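Long-range contacts in valine-pyruvate aminotransferase (Salmonella typhimurium, PDB 3G7Q), which transfers the amino group of valine to pyruvate with the help of pyridoxal 5'-phosphate, giving alanine and 3-methyl-2-oxobutanoate: residues Trp94-Gln99 with Pro236-Asn241; Lys167-Phe172 with Asp199-Lys204. All coordinates share one frame; numbering follows the deposited sequence. Where two conformers were deposited one is given.

Contact 1. Residues Trp94-Gln99 with Pro236-Asn241; sequences WDIEPQ and PLWNPN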
loop_
_atom_site.group_PDB
_atom_site.type_symbol
_atom_site.label_atom_id
_atom_site.label_comp_id
_atom_site.label_asym_id
_atom_site.label_seq_id
_atom_site.Cartn_x
_atom_site.Cartn_y
_atom_site.Cartn_z
ATOM N N TRP A 94 -14.348 -18.469 16.809
ATOM C CA TRP A 94 -13.062 -17.889 17.216
ATOM C C TRP A 94 -13.298 -16.652 18.095
ATOM O O TRP A 94 -14.157 -15.818 17.791
ATOM C CB TRP A 94 -12.188 -17.525 16.015
ATOM C CG TRP A 94 -11.742 -18.665 15.157
ATOM C CD1 TRP A 94 -11.798 -19.997 15.447
ATOM C CD2 TRP A 94 -11.033 -18.555 13.921
ATOM N NE1 TRP A 94 -11.234 -20.728 14.423
ATOM C CE2 TRP A 94 -10.757 -19.866 13.475
ATOM C CE3 TRP A 94 -10.639 -17.476 13.131
ATOM C CZ2 TRP A 94 -10.088 -20.123 12.286
ATOM C CZ3 TRP A 94 -9.976 -17.733 11.943
ATOM C CH2 TRP A 94 -9.720 -19.047 11.525
ATOM N N ASP A 95 -12.532 -16.528 19.179
ATOM C CA ASP A 95 -12.682 -15.401 20.103
ATOM C C ASP A 95 -11.902 -14.196 19.548
ATOM O O ASP A 95 -10.851 -13.834 20.048
ATOM C CB ASP A 95 -12.210 -15.812 21.492
ATOM C CG ASP A 95 -12.436 -14.742 22.536
ATOM O OD1 ASP A 95 -13.133 -13.743 22.263
ATOM O OD2 ASP A 95 -11.907 -14.919 23.650
ATOM N N ILE A 96 -12.454 -13.595 18.500
ATOM C CA ILE A 96 -11.835 -12.477 17.800
ATOM C C ILE A 96 -12.604 -11.197 18.093
ATOM O O ILE A 96 -13.815 -11.210 18.142
ATOM C CB ILE A 96 -11.843 -12.734 16.265
ATOM C CG1 ILE A 96 -11.020 -13.970 15.910
ATOM C CG2 ILE A 96 -11.254 -11.578 15.472
ATOM C CD1 ILE A 96 -9.651 -13.970 16.529
ATOM N N GLU A 97 -11.887 -10.099 18.324
ATOM C CA GLU A 97 -12.493 -8.801 18.499
ATOM C C GLU A 97 -11.807 -7.895 17.495
ATOM O O GLU A 97 -10.794 -8.280 16.933
ATOM C CB GLU A 97 -12.273 -8.286 19.917
ATOM C CG GLU A 97 -13.047 -9.025 21.011
ATOM C CD GLU A 97 -14.562 -8.857 20.921
ATOM O OE1 GLU A 97 -15.056 -8.113 20.039
ATOM O OE2 GLU A 97 -15.263 -9.468 21.755
ATOM N N PRO A 98 -12.350 -6.681 17.253
ATOM C CA PRO A 98 -11.684 -5.764 16.304
ATOM C C PRO A 98 -10.206 -5.495 16.609
ATOM O O PRO A 98 -9.419 -5.294 15.693
ATOM C CB PRO A 98 -12.508 -4.477 16.430
ATOM C CG PRO A 98 -13.851 -4.943 16.825
ATOM C CD PRO A 98 -13.618 -6.122 17.748
ATOM N N GLN A 99 -9.825 -5.554 17.882
ATOM C CA GLN A 99 -8.439 -5.331 18.307
ATOM C C GLN A 99 -7.509 -6.470 17.888
ATOM O O GLN A 99 -6.295 -6.366 18.064
ATOM C CB GLN A 99 -8.324 -5.169 19.822
ATOM C CG GLN A 99 -9.434 -4.367 20.465
ATOM C CD GLN A 99 -10.659 -5.224 20.768
ATOM O OE1 GLN A 99 -10.575 -6.228 21.487
ATOM N NE2 GLN A 99 -11.797 -4.821 20.232
ATOM N N PRO A 236 -9.715 -25.698 10.362
ATOM C CA PRO A 236 -9.188 -24.359 10.624
ATOM C C PRO A 236 -8.555 -24.268 12.011
ATOM O O PRO A 236 -8.947 -25.021 12.928
ATOM C CB PRO A 236 -10.430 -23.469 10.505
ATOM C CG PRO A 236 -11.402 -24.287 9.675
ATOM C CD PRO A 236 -11.168 -25.676 10.123
ATOM N N LEU A 237 -7.584 -23.373 12.152
ATOM C CA LEU A 237 -6.847 -23.197 13.390
ATOM C C LEU A 237 -6.589 -21.744 13.706
ATOM O O LEU A 237 -6.069 -21.007 12.869
ATOM C CB LEU A 237 -5.475 -23.878 13.302
ATOM C CG LEU A 237 -4.538 -23.826 14.535
ATOM C CD1 LEU A 237 -5.127 -24.552 15.728
ATOM C CD2 LEU A 237 -3.138 -24.394 14.220
ATOM N N TRP A 238 -6.945 -21.333 14.914
ATOM C CA TRP A 238 -6.534 -20.017 15.401
ATOM C C TRP A 238 -6.438 -20.050 16.919
ATOM O O TRP A 238 -7.238 -20.718 17.598
ATOM C CB TRP A 238 -7.434 -18.853 14.962
ATOM C CG TRP A 238 -6.757 -17.525 15.324
ATOM C CD1 TRP A 238 -5.787 -16.875 14.597
ATOM C CD2 TRP A 238 -6.962 -16.734 16.499
ATOM N NE1 TRP A 238 -5.377 -15.739 15.257
ATOM C CE2 TRP A 238 -6.093 -15.620 16.416
ATOM C CE3 TRP A 238 -7.803 -16.849 17.605
ATOM C CZ2 TRP A 238 -6.039 -14.642 17.402
ATOM C CZ3 TRP A 238 -7.743 -15.898 18.578
ATOM C CH2 TRP A 238 -6.870 -14.794 18.473
ATOM N N ASN A 239 -5.379 -19.426 17.426
ATOM C CA ASN A 239 -5.202 -19.197 18.863
ATOM C C ASN A 239 -4.333 -17.948 18.970
ATOM O O ASN A 239 -3.811 -17.470 17.951
ATOM C CB ASN A 239 -4.649 -20.428 19.588
ATOM C CG ASN A 239 -3.275 -20.824 19.124
ATOM O OD1 ASN A 239 -2.349 -20.029 19.170
ATOM N ND2 ASN A 239 -3.127 -22.083 18.711
ATOM N N PRO A 240 -4.202 -17.375 20.169
ATOM C CA PRO A 240 -3.430 -16.121 20.269
ATOM C C PRO A 240 -1.957 -16.123 19.813
ATOM O O PRO A 240 -1.396 -15.038 19.666
ATOM C CB PRO A 240 -3.524 -15.790 21.762
ATOM C CG PRO A 240 -4.806 -16.397 22.184
ATOM C CD PRO A 240 -4.820 -17.722 21.456
ATOM N N ASN A 241 -1.336 -17.289 19.617
ATOM C CA ASN A 241 0.038 -17.349 19.098
ATOM C C ASN A 241 0.072 -17.536 17.580
ATOM O O ASN A 241 1.136 -17.783 16.998
ATOM C CB ASN A 241 0.834 -18.472 19.748
ATOM C CG ASN A 241 2.339 -18.306 19.576
ATOM O OD1 ASN A 241 2.858 -17.226 19.773
ATOM N ND2 ASN A 241 3.040 -19.379 19.221
HETATM O O HOH W 1 -11.803 -23.782 14.260
#
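Two CH-pi contacts, one on each indole, carry most of this meeting between the loop after helix 77-92 and the loop that leads into strand 242-247. In the first, CB of Trp238 stands almost straight above the six-membered ring of Trp94, 3.7 Å from its centroid and 9° off the ring normal. In the second, CD1 of Ile96 lies over one face of the Trp238 indole, 3.4 Å from CZ3. Trp238 reaches that methyl because its CG is anti to the backbone N (chi1 -170°), which carries the ring along 94-99 to Ile96. The six-membered ring of Trp94 and the five-membered ring of Trp238 are inclined obliquely, at 34°.

Other apolar contact is slight: CB of Pro236 touches the rim of Trp94 at CZ2, 3.8 Å away and near the ring plane.

Polar contact runs through one water. It accepts from Trp94 NE1 at 3.1 Å, in the plane of the indole, and gives a weak bond to Pro236 O.

Behind the pair, Ile96 and Trp238 both rest on Ile262 of strand 259-262. Apart from the water bridge the join is apolar and probably rests mainly on shape and dispersion, holding together two loops that lead into strands 101-104 and 242-247, near the protein surface.

Contact 2. Residues Lys167-Phe172 with Asp199-Lys204; sequences KYHVDF and DEELMK
Glu201 OE2 is gripped by three donors: ND1 of His169 at 2.9 Å, the backbone N of Val170 at 3.0 Å, and a water that also bonds to Val170 O. Both protein donors come from above the carboxylate plane, while OE2 lies at the edge of the imidazole, close to its plane. The N-H angles, 147° and 151°, show moderately bent bonds. An extended chain beyond CG brings the carboxylate across from the helix to the end of the strand. Its other oxygen, OE1, takes a hydrogen bond from Thr198 N and one from a second water, which also joins Lys167 NZ and Tyr168 O. These donors would favour a charged carboxylate. His169 uses NE2 as well, bonded to Glu159, so both ring nitrogens are engaged and the imidazole's rotation is fixed.

Farther along, the Phe172 ring is sandwiched. Val170 CG1 sits over the centre of one face, and Lys204 CD covers the opposite face, 3.6 Å from CE2, its extended chain crossing the ring obliquely. Phe172 also packs on Leu205 and Leu208. The contact thus ties the end of strand 165-169, which pairs with 157-161, to the first turns of helix 199-211, whose Leu202 turns away to strand 216-219.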
loop_
_atom_site.group_PDB
_atom_site.type_symbol
_atom_site.label_atom_id
_atom_site.label_comp_id
_atom_site.label_asym_id
_atom_site.label_seq_id
_atom_site.Cartn_x
_atom_site.Cartn_y
_atom_site.Cartn_z
ATOM N N LYS A 167 3.133 -35.376 -2.759
ATOM C CA LYS A 167 2.813 -34.410 -1.728
ATOM C C LYS A 167 4.046 -34.163 -0.842
ATOM O O LYS A 167 4.718 -35.107 -0.415
ATOM C CB LYS A 167 1.665 -34.937 -0.860
ATOM C CG LYS A 167 1.254 -34.005 0.261
ATOM C CD LYS A 167 -0.013 -34.464 0.985
ATOM C CE LYS A 167 -0.275 -33.655 2.275
ATOM N NZ LYS A 167 -0.612 -32.208 2.050
ATOM N N TYR A 168 4.346 -32.900 -0.615
ATOM C CA TYR A 168 5.429 -32.526 0.272
ATOM C C TYR A 168 4.947 -32.624 1.708
ATOM O O TYR A 168 3.782 -32.328 2.012
ATOM C CB TYR A 168 5.887 -31.113 0.018
ATOM C CG TYR A 168 6.570 -30.867 -1.320
ATOM C CD1 TYR A 168 7.720 -31.560 -1.677
ATOM C CD2 TYR A 168 6.112 -29.898 -2.164
ATOM C CE1 TYR A 168 8.383 -31.311 -2.895
ATOM C CE2 TYR A 168 6.745 -29.626 -3.368
ATOM C CZ TYR A 168 7.887 -30.347 -3.731
ATOM O OH TYR A 168 8.506 -30.095 -4.927
ATOM N N HIS A 169 5.866 -33.011 2.582
ATOM C CA HIS A 169 5.628 -33.113 4.029
ATOM C C HIS A 169 6.743 -32.453 4.826
ATOM O O HIS A 169 7.890 -32.453 4.402
ATOM C CB HIS A 169 5.537 -34.572 4.447
ATOM C CG HIS A 169 4.282 -35.238 3.983
ATOM N ND1 HIS A 169 3.074 -35.070 4.632
ATOM C CD2 HIS A 169 4.036 -36.047 2.928
ATOM C CE1 HIS A 169 2.147 -35.772 4.004
ATOM N NE2 HIS A 169 2.702 -36.374 2.967
ATOM N N VAL A 170 6.397 -31.958 6.005
ATOM C CA VAL A 170 7.383 -31.394 6.932
ATOM C C VAL A 170 8.280 -32.518 7.419
ATOM O O VAL A 170 7.795 -33.554 7.886
ATOM C CB VAL A 170 6.722 -30.731 8.155
ATOM C CG1 VAL A 170 7.802 -30.208 9.142
ATOM C CG2 VAL A 170 5.737 -29.601 7.762
ATOM N N ASP A 171 9.594 -32.339 7.320
ATOM C CA ASP A 171 10.563 -33.310 7.846
ATOM C C ASP A 171 10.910 -32.885 9.275
ATOM O O ASP A 171 11.859 -32.130 9.503
ATOM C CB ASP A 171 11.791 -33.356 6.938
ATOM C CG ASP A 171 12.883 -34.250 7.457
ATOM O OD1 ASP A 171 12.683 -34.936 8.480
ATOM O OD2 ASP A 171 13.974 -34.248 6.828
ATOM N N PHE A 172 10.133 -33.366 10.244
ATOM C CA PHE A 172 10.329 -32.933 11.624
ATOM C C PHE A 172 11.656 -33.402 12.226
ATOM O O PHE A 172 12.210 -32.713 13.080
ATOM C CB PHE A 172 9.151 -33.352 12.514
ATOM C CG PHE A 172 7.914 -32.541 12.276
ATOM C CD1 PHE A 172 7.790 -31.281 12.840
ATOM C CD2 PHE A 172 6.884 -33.030 11.486
ATOM C CE1 PHE A 172 6.659 -30.516 12.620
ATOM C CE2 PHE A 172 5.758 -32.265 11.263
ATOM C CZ PHE A 172 5.648 -31.007 11.839
ATOM N N ASP A 199 -3.491 -31.559 9.184
ATOM C CA ASP A 199 -3.836 -31.140 10.534
ATOM C C ASP A 199 -2.729 -31.508 11.536
ATOM O O ASP A 199 -2.365 -30.682 12.365
ATOM C CB ASP A 199 -5.152 -31.757 11.015
ATOM C CG ASP A 199 -6.336 -31.330 10.188
ATOM O OD1 ASP A 199 -6.311 -30.224 9.628
ATOM O OD2 ASP A 199 -7.279 -32.119 10.110
ATOM N N GLU A 200 -2.181 -32.702 11.408
ATOM C CA GLU A 200 -1.146 -33.188 12.328
ATOM C C GLU A 200 0.136 -32.355 12.208
ATOM O O GLU A 200 0.733 -31.971 13.206
ATOM C CB GLU A 200 -0.867 -34.662 12.061
ATOM C CG GLU A 200 0.034 -35.345 13.089
ATOM N N GLU A 201 0.556 -32.079 10.989
ATOM C CA GLU A 201 1.726 -31.225 10.774
ATOM C C GLU A 201 1.543 -29.829 11.351
ATOM O O GLU A 201 2.427 -29.273 12.002
ATOM C CB GLU A 201 2.019 -31.087 9.272
ATOM C CG GLU A 201 2.613 -32.364 8.683
ATOM C CD GLU A 201 2.693 -32.360 7.159
ATOM O OE1 GLU A 201 1.855 -31.699 6.478
ATOM O OE2 GLU A 201 3.618 -33.021 6.633
ATOM N N LEU A 202 0.382 -29.247 11.115
ATOM C CA LEU A 202 0.118 -27.896 11.577
ATOM C C LEU A 202 0.068 -27.847 13.117
ATOM O O LEU A 202 0.594 -26.900 13.716
ATOM C CB LEU A 202 -1.174 -27.362 10.923
ATOM C CG LEU A 202 -1.442 -25.860 11.095
ATOM C CD1 LEU A 202 -0.318 -25.045 10.485
ATOM C CD2 LEU A 202 -2.807 -25.496 10.458
HETATM N N MSE A 203 -0.610 -28.804 13.747
HETATM C CA MSE A 203 -0.713 -28.803 15.216
HETATM C C MSE A 203 0.640 -28.945 15.863
HETATM O O MSE A 203 0.921 -28.333 16.882
HETATM C CB MSE A 203 -1.644 -29.900 15.693
HETATM C CG MSE A 203 -3.060 -29.557 15.351
HETATM SE SE MSE A 203 -4.336 -30.742 16.126
HETATM C CE MSE A 203 -3.952 -32.440 15.162
ATOM N N LYS A 204 1.502 -29.772 15.257
ATOM C CA LYS A 204 2.892 -29.957 15.719
ATOM C C LYS A 204 3.654 -28.631 15.616
ATOM O O LYS A 204 4.275 -28.186 16.583
ATOM C CB LYS A 204 3.633 -31.041 14.916
ATOM C CG LYS A 204 3.237 -32.493 15.177
ATOM C CD LYS A 204 4.121 -33.408 14.318
ATOM C CE LYS A 204 3.724 -34.864 14.340
ATOM N NZ LYS A 204 4.593 -35.673 13.409
HETATM O O HOH W 2 1.831 -31.545 3.756
HETATM O O HOH W 3 5.267 -34.493 8.298
#

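How the contacts relate
The centres of contacts 1 and 2 lie about 22 Å apart, yet helix 199-211 bridges them: Leu202 CG, on the side facing strand 216-219, packs 3.8 Å from Leu237 CD2. Along the chain the order is 94-99, 167-172, 199-204, 236-241, so both halves of contact 2 fall between the halves of contact 1. Contact 1 lies by strands 242-247 and 259-262 of the seven-stranded mixed sheet, the central sheet of class I aminotransferases. Contact 2 joins a helix packed on that same sheet to strand 165-169 of the separate six-stranded sheet. Contact 1 therefore packs together two loops that lead into strands of the large sheet, and contact 2 links the two sheets through a helix.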